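Local coordinates for CysQ, sulfite synthesis pathway protein (Bacteroides thetaiotaomicron VPI-5482, PDB 3B8B) that probably hydrolyses adenosine 3',5'-bisphosphate to AMP and phosphate with magnesium as cofactor, as a bacterial member of the inositol monophosphatase superfamily, at residues D187-R195 with N215-K226; I28-L39 with V136-F147. All blocks are in the same frame, centred on the assembly; numbering follows the deposited sequence. Where two conformers were deposited one is given.

Interaction 1: D187-R195 with N215-K226. With SO4 (sulfate ion), chain C; SO4 (sulfate ion), chain B.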
loop_
_atom_site.group_PDB
_atom_site.type_symbol
_atom_site.label_atom_id
_atom_site.label_comp_id
_atom_site.label_asym_id
_atom_site.label_seq_id
_atom_site.Cartn_x
_atom_site.Cartn_y
_atom_site.Cartn_z
ATOM N N ASP A 187 22.941 -3.870 12.944
ATOM C CA ASP A 187 23.921 -2.831 12.905
ATOM C C ASP A 187 24.201 -2.516 11.479
ATOM O O ASP A 187 25.158 -1.796 11.204
ATOM C CB ASP A 187 25.200 -3.237 13.653
ATOM C CG ASP A 187 25.920 -4.395 12.990
ATOM O OD1 ASP A 187 25.357 -4.965 12.015
ATOM O OD2 ASP A 187 27.033 -4.728 13.461
ATOM N N HIS A 188 23.385 -3.040 10.547
ATOM C CA HIS A 188 23.708 -2.788 9.174
ATOM C C HIS A 188 22.578 -2.067 8.469
ATOM O O HIS A 188 21.443 -2.093 8.914
ATOM C CB HIS A 188 24.171 -4.061 8.471
ATOM C CG HIS A 188 23.081 -4.962 8.013
ATOM N ND1 HIS A 188 22.468 -5.879 8.840
ATOM C CD2 HIS A 188 22.560 -5.154 6.781
ATOM C CE1 HIS A 188 21.573 -6.558 8.145
ATOM N NE2 HIS A 188 21.619 -6.144 6.889
ATOM N N PHE A 189 22.953 -1.396 7.393
ATOM C CA PHE A 189 22.063 -0.546 6.622
ATOM C C PHE A 189 21.406 -1.371 5.533
ATOM O O PHE A 189 22.087 -2.071 4.785
ATOM C CB PHE A 189 22.858 0.573 5.981
ATOM C CG PHE A 189 22.024 1.573 5.275
ATOM C CD1 PHE A 189 21.440 2.619 5.983
ATOM C CD2 PHE A 189 21.797 1.481 3.904
ATOM C CE1 PHE A 189 20.656 3.564 5.338
ATOM C CE2 PHE A 189 20.992 2.428 3.262
ATOM C CZ PHE A 189 20.421 3.457 3.988
ATOM N N ILE A 190 20.097 -1.247 5.405
ATOM C CA ILE A 190 19.367 -1.996 4.377
ATOM C C ILE A 190 18.550 -1.066 3.488
ATOM O O ILE A 190 17.768 -0.258 3.985
ATOM C CB ILE A 190 18.414 -3.043 4.992
ATOM C CG1 ILE A 190 19.203 -4.060 5.824
ATOM C CG2 ILE A 190 17.533 -3.757 3.907
ATOM C CD1 ILE A 190 18.318 -5.032 6.576
ATOM N N ALA A 191 18.709 -1.224 2.173
ATOM C CA ALA A 191 17.878 -0.548 1.203
ATOM C C ALA A 191 17.020 -1.572 0.482
ATOM O O ALA A 191 17.420 -2.721 0.310
ATOM C CB ALA A 191 18.741 0.244 0.183
ATOM N N VAL A 192 15.811 -1.194 0.074
ATOM C CA VAL A 192 14.946 -2.130 -0.655
ATOM C C VAL A 192 14.622 -1.582 -2.045
ATOM O O VAL A 192 14.403 -0.389 -2.231
ATOM C CB VAL A 192 13.655 -2.498 0.150
ATOM C CG1 VAL A 192 12.812 -1.242 0.427
ATOM C CG2 VAL A 192 12.835 -3.606 -0.563
ATOM N N ALA A 193 14.627 -2.489 -3.012
ATOM C CA ALA A 193 14.350 -2.219 -4.418
ATOM C C ALA A 193 13.293 -3.133 -4.971
ATOM O O ALA A 193 12.983 -4.180 -4.426
ATOM C CB ALA A 193 15.580 -2.386 -5.226
ATOM N N SER A 194 12.721 -2.703 -6.092
ATOM C CA SER A 194 11.783 -3.529 -6.832
ATOM C C SER A 194 12.452 -4.827 -7.332
ATOM O O SER A 194 13.675 -4.918 -7.436
ATOM C CB SER A 194 11.249 -2.735 -8.040
ATOM O OG SER A 194 10.342 -3.539 -8.818
ATOM N N ARG A 195 11.617 -5.812 -7.658
ATOM C CA ARG A 195 12.107 -7.045 -8.295
ATOM C C ARG A 195 12.057 -6.924 -9.803
ATOM O O ARG A 195 12.580 -7.799 -10.502
ATOM C CB ARG A 195 11.301 -8.296 -7.908
ATOM C CG ARG A 195 11.698 -8.916 -6.602
ATOM C CD ARG A 195 10.581 -8.815 -5.611
ATOM N NE ARG A 195 9.454 -9.685 -5.952
ATOM C CZ ARG A 195 9.294 -10.937 -5.508
ATOM N NH1 ARG A 195 10.210 -11.511 -4.737
ATOM N NH2 ARG A 195 8.210 -11.626 -5.846
ATOM N N ASN A 215 28.326 -1.141 5.582
ATOM C CA ASN A 215 27.764 -2.453 5.914
ATOM C C ASN A 215 26.409 -2.619 5.225
ATOM O O ASN A 215 25.403 -2.989 5.843
ATOM C CB ASN A 215 27.618 -2.564 7.438
ATOM C CG ASN A 215 27.729 -3.994 7.960
ATOM O OD1 ASN A 215 27.704 -4.229 9.187
ATOM N ND2 ASN A 215 27.901 -4.944 7.055
ATOM N N VAL A 216 26.379 -2.406 3.928
ATOM C CA VAL A 216 25.127 -2.303 3.209
ATOM C C VAL A 216 24.602 -3.661 2.695
ATOM O O VAL A 216 25.382 -4.515 2.242
ATOM C CB VAL A 216 25.291 -1.319 2.033
ATOM C CG1 VAL A 216 26.391 -1.789 1.056
ATOM C CG2 VAL A 216 23.934 -1.067 1.335
ATOM N N GLU A 217 23.285 -3.824 2.779
ATOM C CA GLU A 217 22.567 -4.930 2.157
ATOM C C GLU A 217 21.399 -4.377 1.335
ATOM O O GLU A 217 20.736 -3.444 1.749
ATOM C CB GLU A 217 22.031 -5.908 3.211
ATOM C CG GLU A 217 21.251 -7.120 2.621
ATOM C CD GLU A 217 20.490 -7.943 3.651
ATOM O OE1 GLU A 217 20.344 -7.487 4.809
ATOM O OE2 GLU A 217 19.984 -9.042 3.294
ATOM N N LEU A 218 21.148 -4.989 0.187
ATOM C CA LEU A 218 19.967 -4.697 -0.616
ATOM C C LEU A 218 19.007 -5.869 -0.498
ATOM O O LEU A 218 19.436 -7.005 -0.565
ATOM C CB LEU A 218 20.347 -4.503 -2.077
ATOM C CG LEU A 218 20.592 -3.066 -2.523
ATOM C CD1 LEU A 218 19.249 -2.301 -2.603
ATOM C CD2 LEU A 218 21.597 -2.380 -1.559
ATOM N N ILE A 219 17.728 -5.579 -0.339
ATOM C CA ILE A 219 16.662 -6.575 -0.395
ATOM C C ILE A 219 15.601 -6.124 -1.405
ATOM O O ILE A 219 15.627 -4.991 -1.859
ATOM C CB ILE A 219 16.061 -6.840 0.980
ATOM C CG1 ILE A 219 15.322 -5.607 1.529
ATOM C CG2 ILE A 219 17.159 -7.363 1.957
ATOM C CD1 ILE A 219 14.551 -5.810 2.824
ATOM N N SER A 220 14.698 -7.026 -1.787
ATOM C CA SER A 220 13.692 -6.657 -2.780
ATOM C C SER A 220 12.378 -7.331 -2.470
ATOM O O SER A 220 12.349 -8.432 -1.914
ATOM C CB SER A 220 14.129 -6.994 -4.206
ATOM O OG SER A 220 14.316 -8.407 -4.379
ATOM N N SER A 221 11.298 -6.642 -2.794
ATOM C CA SER A 221 9.940 -7.153 -2.558
ATOM C C SER A 221 9.017 -6.473 -3.545
ATOM O O SER A 221 9.336 -5.412 -4.104
ATOM C CB SER A 221 9.393 -6.883 -1.135
ATOM O OG SER A 221 9.882 -7.791 -0.170
ATOM N N GLY A 222 7.886 -7.127 -3.793
ATOM C CA GLY A 222 6.907 -6.617 -4.716
ATOM C C GLY A 222 6.067 -5.451 -4.175
ATOM O O GLY A 222 5.776 -5.370 -2.980
ATOM N N SER A 223 5.661 -4.585 -5.108
ATOM C CA SER A 223 4.555 -3.638 -4.874
ATOM C C SER A 223 4.848 -2.782 -3.635
ATOM O O SER A 223 5.998 -2.421 -3.331
ATOM C CB SER A 223 3.241 -4.444 -4.812
ATOM O OG SER A 223 2.112 -3.626 -4.590
ATOM N N SER A 224 3.796 -2.429 -2.926
ATOM C CA SER A 224 3.892 -1.567 -1.763
ATOM C C SER A 224 4.422 -2.245 -0.510
ATOM O O SER A 224 4.574 -1.608 0.538
ATOM C CB SER A 224 2.530 -0.944 -1.494
ATOM O OG SER A 224 1.596 -1.997 -1.345
ATOM N N ILE A 225 4.730 -3.541 -0.575
ATOM C CA ILE A 225 5.392 -4.210 0.535
ATOM C C ILE A 225 6.712 -3.461 0.814
ATOM O O ILE A 225 7.191 -3.434 1.939
ATOM C CB ILE A 225 5.659 -5.701 0.227
ATOM C CG1 ILE A 225 4.358 -6.415 -0.127
ATOM C CG2 ILE A 225 6.359 -6.349 1.408
ATOM C CD1 ILE A 225 4.536 -7.865 -0.587
ATOM N N LYS A 226 7.284 -2.862 -0.226
ATOM C CA LYS A 226 8.550 -2.116 -0.045
ATOM C C LYS A 226 8.401 -0.970 0.950
ATOM O O LYS A 226 9.316 -0.687 1.720
ATOM C CB LYS A 226 9.076 -1.620 -1.382
ATOM C CG LYS A 226 9.521 -2.788 -2.287
ATOM C CD LYS A 226 10.197 -2.380 -3.580
ATOM C CE LYS A 226 9.221 -1.842 -4.578
ATOM N NZ LYS A 226 8.207 -2.853 -5.029
HETATM S S SO4 C . 26.378 1.017 7.790
HETATM O O1 SO4 C . 25.611 0.264 8.807
HETATM O O2 SO4 C . 26.298 0.323 6.519
HETATM O O3 SO4 C . 25.819 2.384 7.690
HETATM O O4 SO4 C . 27.782 1.061 8.209
HETATM S S SO4 B . 6.550 -2.243 -8.126
HETATM O O1 SO4 B . 6.490 -1.276 -7.026
HETATM O O2 SO4 B . 5.194 -2.766 -8.334
HETATM O O3 SO4 B . 6.937 -1.524 -9.361
HETATM O O4 SO4 B . 7.503 -3.285 -7.942
HETATM O O HOH W 1 9.019 -4.809 -7.245
#
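Different first torsions bring H188 and E217 together: the H188 ring is tucked between its own backbone N and carbonyl carbon (chi1 81°), whereas E217 sends CG directly away from its backbone N (chi1 -180°) and continues extended. NE2 of H188 thus donates to OE1 of E217 over 2.8 Å, in the imidazole plane, on the anti side of the carboxylate and tilted from its plane. The pair sits near the start of a parallel strand pair, 189-193 with 216-220, whose strands are joined through helix 200-212 as a beta-alpha-beta unit. Its ladder runs from E217 N to F189 O, A191 N to E217 O, I219 N to A191 O and A193 N to I219 O. I190 and I219 share one face, where CG2 of I190 meets CG1 of I219 at 3.7 Å. On the other, CB of A191 rests on CD1 of L218 at 3.8 Å, and L209 and I206 of helix 200-212 pack on these two residues.

Beyond the strands the aliphatic part of K226 passes the carbonyl of A193, then bends at its last two torsions, so that NZ reaches S221 O (2.9 Å), a water and two oxygens of a sulfate that R240 also binds. A methionine in place of K226 would probably leave the carbonyls of S221 and S223 without their shared donor and the sulfate with one positive partner fewer. S223 OG bonds to D108, a predicted magnesium ligand, while S223 O receives K226 NZ on a lone pair at 2.8 Å.

Interaction 2: I28-L39 with V136-F147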
loop_
_atom_site.group_PDB
_atom_site.type_symbol
_atom_site.label_atom_id
_atom_site.label_comp_id
_atom_site.label_asym_id
_atom_site.label_seq_id
_atom_site.Cartn_x
_atom_site.Cartn_y
_atom_site.Cartn_z
ATOM N N ILE A 28 -10.286 -2.322 6.066
ATOM C CA ILE A 28 -9.747 -3.655 6.315
ATOM C C ILE A 28 -10.655 -4.709 5.676
ATOM O O ILE A 28 -10.209 -5.596 4.952
ATOM C CB ILE A 28 -9.574 -3.921 7.831
ATOM C CG1 ILE A 28 -8.468 -3.015 8.397
ATOM C CG2 ILE A 28 -9.335 -5.415 8.079
ATOM C CD1 ILE A 28 -8.332 -3.054 9.891
ATOM N N ASP A 29 -11.956 -4.605 5.955
ATOM C CA ASP A 29 -12.979 -5.511 5.413
ATOM C C ASP A 29 -12.884 -5.531 3.889
ATOM O O ASP A 29 -12.807 -6.610 3.273
ATOM C CB ASP A 29 -14.344 -4.980 5.906
ATOM C CG ASP A 29 -15.527 -5.918 5.665
ATOM O OD1 ASP A 29 -15.370 -7.036 5.126
ATOM O OD2 ASP A 29 -16.689 -5.490 6.001
ATOM N N ALA A 30 -12.873 -4.345 3.293
ATOM C CA ALA A 30 -12.806 -4.218 1.839
ATOM C C ALA A 30 -11.536 -4.880 1.261
ATOM O O ALA A 30 -11.589 -5.560 0.221
ATOM C CB ALA A 30 -12.835 -2.772 1.445
ATOM N N ALA A 31 -10.401 -4.633 1.910
ATOM C CA ALA A 31 -9.134 -5.160 1.407
ATOM C C ALA A 31 -9.160 -6.689 1.412
ATOM O O ALA A 31 -8.668 -7.343 0.478
ATOM C CB ALA A 31 -7.945 -4.653 2.274
ATOM N N LEU A 32 -9.668 -7.276 2.489
ATOM C CA LEU A 32 -9.739 -8.735 2.587
ATOM C C LEU A 32 -10.705 -9.323 1.564
ATOM O O LEU A 32 -10.445 -10.367 0.959
ATOM C CB LEU A 32 -10.140 -9.144 3.996
ATOM C CG LEU A 32 -9.126 -8.780 5.078
ATOM C CD1 LEU A 32 -9.696 -8.995 6.518
ATOM C CD2 LEU A 32 -7.801 -9.551 4.919
ATOM N N LYS A 33 -11.851 -8.672 1.388
ATOM C CA LYS A 33 -12.809 -9.118 0.393
ATOM C C LYS A 33 -12.179 -9.079 -1.019
ATOM O O LYS A 33 -12.355 -10.030 -1.817
ATOM C CB LYS A 33 -14.076 -8.258 0.441
ATOM C CG LYS A 33 -14.899 -8.379 1.757
ATOM C CD LYS A 33 -15.883 -9.471 1.769
ATOM C CE LYS A 33 -16.695 -9.507 3.109
ATOM N NZ LYS A 33 -17.509 -8.279 3.515
ATOM N N ALA A 34 -11.486 -7.990 -1.342
ATOM C CA ALA A 34 -10.789 -7.882 -2.622
ATOM C C ALA A 34 -9.769 -9.002 -2.760
ATOM O O ALA A 34 -9.640 -9.643 -3.815
ATOM C CB ALA A 34 -10.103 -6.500 -2.766
ATOM N N GLY A 35 -9.025 -9.224 -1.696
ATOM C CA GLY A 35 -8.025 -10.281 -1.649
ATOM C C GLY A 35 -8.581 -11.634 -2.032
ATOM O O GLY A 35 -7.975 -12.365 -2.816
ATOM N N GLU A 36 -9.742 -11.979 -1.485
ATOM C CA GLU A 36 -10.434 -13.228 -1.797
ATOM C C GLU A 36 -10.731 -13.354 -3.300
ATOM O O GLU A 36 -10.517 -14.414 -3.907
ATOM C CB GLU A 36 -11.732 -13.271 -0.967
ATOM C CG GLU A 36 -12.671 -14.431 -1.192
ATOM C CD GLU A 36 -13.831 -14.438 -0.179
ATOM O OE1 GLU A 36 -13.970 -13.468 0.620
ATOM O OE2 GLU A 36 -14.599 -15.418 -0.187
ATOM N N LYS A 37 -11.261 -12.277 -3.887
ATOM C CA LYS A 37 -11.598 -12.280 -5.301
ATOM C C LYS A 37 -10.347 -12.494 -6.153
ATOM O O LYS A 37 -10.358 -13.248 -7.122
ATOM C CB LYS A 37 -12.288 -10.985 -5.736
ATOM C CG LYS A 37 -13.637 -10.712 -5.034
ATOM C CD LYS A 37 -14.639 -11.824 -5.269
ATOM C CE LYS A 37 -16.000 -11.489 -4.674
ATOM N NZ LYS A 37 -17.002 -12.412 -5.270
ATOM N N ILE A 38 -9.283 -11.790 -5.793
ATOM C CA ILE A 38 -8.038 -11.881 -6.542
ATOM C C ILE A 38 -7.467 -13.292 -6.450
ATOM O O ILE A 38 -7.035 -13.864 -7.447
ATOM C CB ILE A 38 -7.010 -10.874 -6.013
ATOM C CG1 ILE A 38 -7.497 -9.425 -6.228
ATOM C CG2 ILE A 38 -5.644 -11.091 -6.709
ATOM C CD1 ILE A 38 -6.715 -8.375 -5.370
ATOM N N LEU A 39 -7.419 -13.826 -5.238
ATOM C CA LEU A 39 -6.787 -15.113 -5.006
ATOM C C LEU A 39 -7.584 -16.231 -5.700
ATOM O O LEU A 39 -6.989 -17.189 -6.219
ATOM C CB LEU A 39 -6.600 -15.331 -3.493
ATOM C CG LEU A 39 -5.779 -16.539 -3.046
ATOM C CD1 LEU A 39 -4.331 -16.385 -3.461
ATOM C CD2 LEU A 39 -5.903 -16.780 -1.544
ATOM N N VAL A 136 -4.468 0.620 4.532
ATOM C CA VAL A 136 -4.504 -0.822 4.615
ATOM C C VAL A 136 -3.833 -1.366 3.373
ATOM O O VAL A 136 -4.152 -0.953 2.255
ATOM C CB VAL A 136 -5.966 -1.370 4.692
ATOM C CG1 VAL A 136 -5.921 -2.916 4.817
ATOM C CG2 VAL A 136 -6.706 -0.754 5.880
ATOM N N ILE A 137 -2.900 -2.293 3.583
ATOM C CA ILE A 137 -2.323 -3.080 2.494
ATOM C C ILE A 137 -2.514 -4.544 2.816
ATOM O O ILE A 137 -2.165 -4.981 3.925
ATOM C CB ILE A 137 -0.828 -2.778 2.334
ATOM C CG1 ILE A 137 -0.667 -1.341 1.858
ATOM C CG2 ILE A 137 -0.111 -3.782 1.395
ATOM C CD1 ILE A 137 0.831 -0.860 1.836
ATOM N N TYR A 138 -3.092 -5.278 1.874
ATOM C CA TYR A 138 -3.261 -6.719 2.020
ATOM C C TYR A 138 -2.477 -7.428 0.931
ATOM O O TYR A 138 -2.545 -7.042 -0.242
ATOM C CB TYR A 138 -4.735 -7.128 1.965
ATOM C CG TYR A 138 -4.968 -8.596 2.287
ATOM C CD1 TYR A 138 -4.423 -9.186 3.442
ATOM C CD2 TYR A 138 -5.757 -9.405 1.465
ATOM C CE1 TYR A 138 -4.652 -10.517 3.725
ATOM C CE2 TYR A 138 -5.966 -10.725 1.753
ATOM C CZ TYR A 138 -5.439 -11.274 2.878
ATOM O OH TYR A 138 -5.693 -12.599 3.163
ATOM N N VAL A 139 -1.700 -8.433 1.341
ATOM C CA VAL A 139 -0.869 -9.234 0.447
ATOM C C VAL A 139 -1.544 -10.613 0.343
ATOM O O VAL A 139 -1.358 -11.473 1.211
ATOM C CB VAL A 139 0.568 -9.408 0.995
ATOM C CG1 VAL A 139 1.448 -10.040 -0.093
ATOM C CG2 VAL A 139 1.144 -8.055 1.465
ATOM N N PRO A 140 -2.430 -10.786 -0.655
ATOM C CA PRO A 140 -3.288 -11.983 -0.611
ATOM C C PRO A 140 -2.574 -13.337 -0.599
ATOM O O PRO A 140 -3.001 -14.260 0.109
ATOM C CB PRO A 140 -4.177 -11.822 -1.849
ATOM C CG PRO A 140 -4.208 -10.373 -2.117
ATOM C CD PRO A 140 -2.814 -9.891 -1.773
ATOM N N VAL A 141 -1.508 -13.491 -1.378
ATOM C CA VAL A 141 -0.794 -14.778 -1.401
ATOM C C VAL A 141 -0.219 -15.163 -0.028
ATOM O O VAL A 141 -0.273 -16.318 0.368
ATOM C CB VAL A 141 0.307 -14.782 -2.480
ATOM C CG1 VAL A 141 1.167 -16.075 -2.370
ATOM C CG2 VAL A 141 -0.343 -14.661 -3.898
ATOM N N LYS A 142 0.297 -14.170 0.678
ATOM C CA LYS A 142 0.966 -14.348 1.961
ATOM C C LYS A 142 0.049 -14.240 3.181
ATOM O O LYS A 142 0.504 -14.490 4.307
ATOM C CB LYS A 142 2.072 -13.300 2.096
ATOM C CG LYS A 142 3.127 -13.325 1.012
ATOM C CD LYS A 142 4.260 -12.460 1.335
ATOM C CE LYS A 142 5.071 -13.061 2.447
ATOM N NZ LYS A 142 6.411 -12.519 2.390
ATOM N N LYS A 143 -1.204 -13.825 2.949
ATOM C CA LYS A 143 -2.212 -13.588 3.988
ATOM C C LYS A 143 -1.656 -12.646 5.056
ATOM O O LYS A 143 -1.830 -12.855 6.267
ATOM C CB LYS A 143 -2.712 -14.911 4.566
ATOM C CG LYS A 143 -3.458 -15.742 3.539
ATOM C CD LYS A 143 -2.536 -16.586 2.668
ATOM C CE LYS A 143 -3.294 -17.247 1.493
ATOM N NZ LYS A 143 -2.405 -18.080 0.659
ATOM N N GLU A 144 -0.984 -11.596 4.583
ATOM C CA GLU A 144 -0.371 -10.585 5.448
ATOM C C GLU A 144 -1.111 -9.261 5.268
ATOM O O GLU A 144 -1.296 -8.807 4.140
ATOM C CB GLU A 144 1.142 -10.495 5.137
ATOM C CG GLU A 144 1.854 -11.742 5.754
ATOM C CD GLU A 144 3.369 -11.775 5.771
ATOM O OE1 GLU A 144 4.023 -10.886 5.217
ATOM O OE2 GLU A 144 3.886 -12.750 6.369
ATOM N N LEU A 145 -1.547 -8.674 6.379
ATOM C CA LEU A 145 -2.333 -7.463 6.387
ATOM C C LEU A 145 -1.585 -6.413 7.197
ATOM O O LEU A 145 -1.162 -6.683 8.298
ATOM C CB LEU A 145 -3.686 -7.752 7.067
ATOM C CG LEU A 145 -4.625 -6.567 7.235
ATOM C CD1 LEU A 145 -5.226 -6.203 5.872
ATOM C CD2 LEU A 145 -5.710 -6.841 8.301
ATOM N N TYR A 146 -1.416 -5.226 6.630
ATOM C CA TYR A 146 -0.831 -4.101 7.329
ATOM C C TYR A 146 -1.924 -3.049 7.365
ATOM O O TYR A 146 -2.612 -2.817 6.363
ATOM C CB TYR A 146 0.348 -3.529 6.566
ATOM C CG TYR A 146 1.473 -4.496 6.272
ATOM C CD1 TYR A 146 1.465 -5.279 5.116
ATOM C CD2 TYR A 146 2.563 -4.583 7.111
ATOM C CE1 TYR A 146 2.492 -6.149 4.841
ATOM C CE2 TYR A 146 3.603 -5.450 6.832
ATOM C CZ TYR A 146 3.569 -6.205 5.687
ATOM O OH TYR A 146 4.617 -7.065 5.400
ATOM N N PHE A 147 -2.075 -2.406 8.508
ATOM C CA PHE A 147 -3.043 -1.337 8.614
ATOM C C PHE A 147 -2.615 -0.301 9.632
ATOM O O PHE A 147 -1.819 -0.586 10.532
ATOM C CB PHE A 147 -4.424 -1.872 8.926
ATOM C CG PHE A 147 -4.567 -2.504 10.281
ATOM C CD1 PHE A 147 -4.294 -3.855 10.472
ATOM C CD2 PHE A 147 -5.000 -1.757 11.371
ATOM C CE1 PHE A 147 -4.455 -4.444 11.742
ATOM C CE2 PHE A 147 -5.176 -2.346 12.617
ATOM C CZ PHE A 147 -4.903 -3.676 12.799
#
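Helix 20-43 lies against the beta-hairpin formed by strands 131-139 and 144-149 of the six-stranded sheet, and L32 and Y138 meet at the middle of this layer. The helix runs nearly along the first strand, with segment axes 8.3 Å apart and 24° between their directions. Y138 holds CG trans to its backbone N (chi1 -173°), which lays the ring beneath the helix. CD2 of L32 stands over the ring centre, 3.5 Å from the centroid of Y138 and almost on the normal, a close CH-pi contact. Backbone N of P140 lies over the rim of the opposite face, and the phenol OH reaches past the contact to the carbonyl of I160. The ring edge is met by G35, whose CA is 4.0 Å from CD2 of Y138. Because G35 has no side chain, where a CB would run into CE2 of Y138, its CA can also approach CG of P140 to 3.8 Å.

In the layered alpha/beta fold of the inositol monophosphatase family, this helix belongs to one cover of the sheet. The other face of the same hairpin, carrying I137, V139 and Y146, packs on helix 225-232. Between the hairpin strands, K143 and E144 both face V139, a G1 beta bulge.

Toward the N-terminal end of 28-39, A31 CB touches CG1 of V136 at 3.7 Å. I28 divides its branches among three partners: CG1 crosses CG2 of V136 at 3.8 Å, CG2 meets CD2 of L145 at 3.9 Å, and CD1 lies over the F147 ring face, offset toward the rim, 4.0 Å from its centroid. The F147 ring in turn meets that of Y155, and M173 and I174 of helix 170-176 pack against its side chain.

In the fold
Both segments of interaction 2 precede those of interaction 1 in the sequence, and the centres of the two contacts lie about 22 Å apart. Interaction 2 lies on the six-stranded sheet, interaction 1 on the parallel strands 189-193 and 216-220; helix 225-232 bridges them. The turn leading into that helix comes from 215-226 and packs on the hairpin of 136-147: OG of S224 lies 3.5 Å from CD1 of I137, and CD1 of I225 lies 3.8 Å from CG1 of V139. The hairpin is therefore sandwiched between helix 20-43 and helix 225-232. The joined region borders the predicted magnesium site, with D108 about 7 Å from K226 and about 9 Å from P140, measured between side chains.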